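Local atomic coordinates of SusD superfamily protein (Bacteroides thetaiotaomicron, PDB entry 3MCX), a protein that is of unknown function but belongs to the SusD family, whose outer-membrane lipoproteins typically bind glycans for uptake, and carries zinc ions in the crystal. Residues 235-239 with 253-257. Residues are numbered along the deposited sequence; the frame is centred on the assembly and turned at random.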
loop_
_atom_site.group_PDB
_atom_site.type_symbol
_atom_site.label_atom_id
_atom_site.label_comp_id
_atom_site.label_asym_id
_atom_site.label_seq_id
_atom_site.Cartn_x
_atom_site.Cartn_y
_atom_site.Cartn_z
ATOM N N ARG A 235 18.956 5.904 -11.908
ATOM C CA ARG A 235 18.615 4.495 -11.730
ATOM C C ARG A 235 17.129 4.230 -11.943
ATOM O O ARG A 235 16.717 3.083 -12.213
ATOM C CB ARG A 235 19.049 4.013 -10.338
ATOM C CG ARG A 235 20.545 3.954 -10.130
ATOM C CD ARG A 235 20.853 3.499 -8.733
ATOM N NE ARG A 235 22.274 3.431 -8.438
ATOM C CZ ARG A 235 22.966 4.328 -7.733
ATOM N NH1 ARG A 235 22.399 5.450 -7.276
ATOM N NH2 ARG A 235 24.256 4.115 -7.487
ATOM N N TYR A 236 16.320 5.287 -11.806
ATOM C CA TYR A 236 14.854 5.207 -11.927
ATOM C C TYR A 236 14.381 6.368 -12.786
ATOM O O TYR A 236 15.011 7.436 -12.792
ATOM C CB TYR A 236 14.155 5.273 -10.547
ATOM C CG TYR A 236 14.709 4.236 -9.592
ATOM C CD1 TYR A 236 14.309 2.920 -9.682
ATOM C CD2 TYR A 236 15.701 4.559 -8.662
ATOM C CE1 TYR A 236 14.850 1.943 -8.865
ATOM C CE2 TYR A 236 16.231 3.585 -7.822
ATOM C CZ TYR A 236 15.816 2.287 -7.922
ATOM O OH TYR A 236 16.370 1.305 -7.123
ATOM N N GLN A 237 13.297 6.153 -13.531
ATOM C CA GLN A 237 12.759 7.127 -14.501
ATOM C C GLN A 237 11.244 7.069 -14.482
ATOM O O GLN A 237 10.682 5.970 -14.500
ATOM C CB GLN A 237 13.183 6.766 -15.948
ATOM C CG GLN A 237 14.569 7.128 -16.378
ATOM C CD GLN A 237 14.781 6.878 -17.863
ATOM O OE1 GLN A 237 13.826 6.596 -18.615
ATOM N NE2 GLN A 237 16.028 6.975 -18.302
ATOM N N LEU A 238 10.573 8.223 -14.502
ATOM C CA LEU A 238 9.121 8.265 -14.666
ATOM C C LEU A 238 8.735 7.692 -16.048
ATOM O O LEU A 238 9.453 7.894 -17.049
ATOM C CB LEU A 238 8.601 9.715 -14.531
ATOM C CG LEU A 238 8.663 10.311 -13.134
ATOM C CD1 LEU A 238 8.263 11.767 -13.220
ATOM C CD2 LEU A 238 7.767 9.555 -12.131
ATOM N N TYR A 239 7.620 6.975 -16.090
ATOM C CA TYR A 239 7.098 6.462 -17.368
ATOM C C TYR A 239 6.646 7.598 -18.256
ATOM O O TYR A 239 5.988 8.536 -17.801
ATOM C CB TYR A 239 5.929 5.486 -17.163
ATOM C CG TYR A 239 6.323 4.310 -16.272
ATOM C CD1 TYR A 239 7.514 3.618 -16.486
ATOM C CD2 TYR A 239 5.516 3.914 -15.241
ATOM C CE1 TYR A 239 7.877 2.569 -15.676
ATOM C CE2 TYR A 239 5.877 2.872 -14.386
ATOM C CZ TYR A 239 7.074 2.198 -14.641
ATOM O OH TYR A 239 7.518 1.187 -13.818
ATOM N N GLN A 253 10.105 -2.473 -13.845
ATOM C CA GLN A 253 10.128 -1.368 -14.801
ATOM C C GLN A 253 10.691 -0.128 -14.103
ATOM O O GLN A 253 10.910 -0.130 -12.905
ATOM C CB GLN A 253 8.728 -1.173 -15.398
ATOM C CG GLN A 253 8.273 -2.411 -16.190
ATOM C CD GLN A 253 9.181 -2.697 -17.387
ATOM O OE1 GLN A 253 9.168 -1.954 -18.364
ATOM N NE2 GLN A 253 10.019 -3.759 -17.306
ATOM N N SER A 254 10.935 0.917 -14.885
ATOM C CA SER A 254 11.815 2.005 -14.480
ATOM C C SER A 254 11.356 2.846 -13.292
ATOM O O SER A 254 12.187 3.525 -12.694
ATOM C CB SER A 254 12.113 2.927 -15.672
ATOM O OG SER A 254 10.964 3.663 -16.060
ATOM N N GLU A 255 10.077 2.817 -12.944
ATOM C CA GLU A 255 9.637 3.554 -11.777
ATOM C C GLU A 255 9.709 2.729 -10.503
ATOM O O GLU A 255 9.625 3.277 -9.410
ATOM C CB GLU A 255 8.189 4.036 -11.933
ATOM C CG GLU A 255 7.963 5.155 -12.944
ATOM C CD GLU A 255 6.653 5.927 -12.706
ATOM O OE1 GLU A 255 6.014 5.797 -11.615
ATOM O OE2 GLU A 255 6.278 6.671 -13.636
ATOM N N SER A 256 9.799 1.403 -10.624
ATOM C CA SER A 256 9.657 0.520 -9.464
ATOM C C SER A 256 10.827 0.647 -8.507
ATOM O O SER A 256 11.973 0.419 -8.922
ATOM C CB SER A 256 9.579 -0.929 -9.944
ATOM O OG SER A 256 9.397 -1.771 -8.831
ATOM N N LEU A 257 10.560 1.016 -7.255
ATOM C CA LEU A 257 11.636 1.196 -6.279
ATOM C C LEU A 257 11.798 -0.024 -5.371
ATOM O O LEU A 257 12.913 -0.370 -4.992
ATOM C CB LEU A 257 11.396 2.457 -5.469
ATOM C CG LEU A 257 11.495 3.768 -6.248
ATOM C CD1 LEU A 257 10.725 4.867 -5.517
ATOM C CD2 LEU A 257 12.934 4.197 -6.399
#
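Glu-255 OE2 accepts the backbone N-H of Tyr-239 at 2.8 Å, nearly straight at 172°, on its anti lone pair. The same oxygen forms a salt bridge with Arg-388, while OE1 makes a salt bridge with Arg-355 and a hydrogen bond with Ser-357 OG; partners on both oxygens restrain the rotation of the carboxylate. With CG beside its backbone N (chi1 -71°) and the chain extended beyond, Glu-255 passes obliquely over one face of the Tyr-239 ring. CG sits over the ring centre, 3.4 Å from the centroid, as a CH-pi contact, and the carboxylate stacks at 14° to the ring plane. The phenol OH of Tyr-239 reaches back to accept the N-H of Glu-255 at 3.2 Å, so the two residues grip each other at both ends. Ser-254 pairs with Gln-237 through two bonds: its O takes Gln-237 N at 3.0 Å from above the carbonyl plane, and its OG donates to Gln-237 O at 2.8 Å. Beyond, Leu-257 CD2 lies almost on the normal of the Tyr-236 ring, 3.5 Å from its centroid, while Ser-254 O meets that ring's edge in plane. The contact fastens the loop after helix 218-231 onto the type I turn Gln-253 to Ser-256, which leads into strand 256-260. Two arginines probably keep buried Glu-255 ionised; besides the other bonds, its carboxylate ties loop and turn to Arg-355, ending strand 351-355, and Arg-388, after helix 374-385.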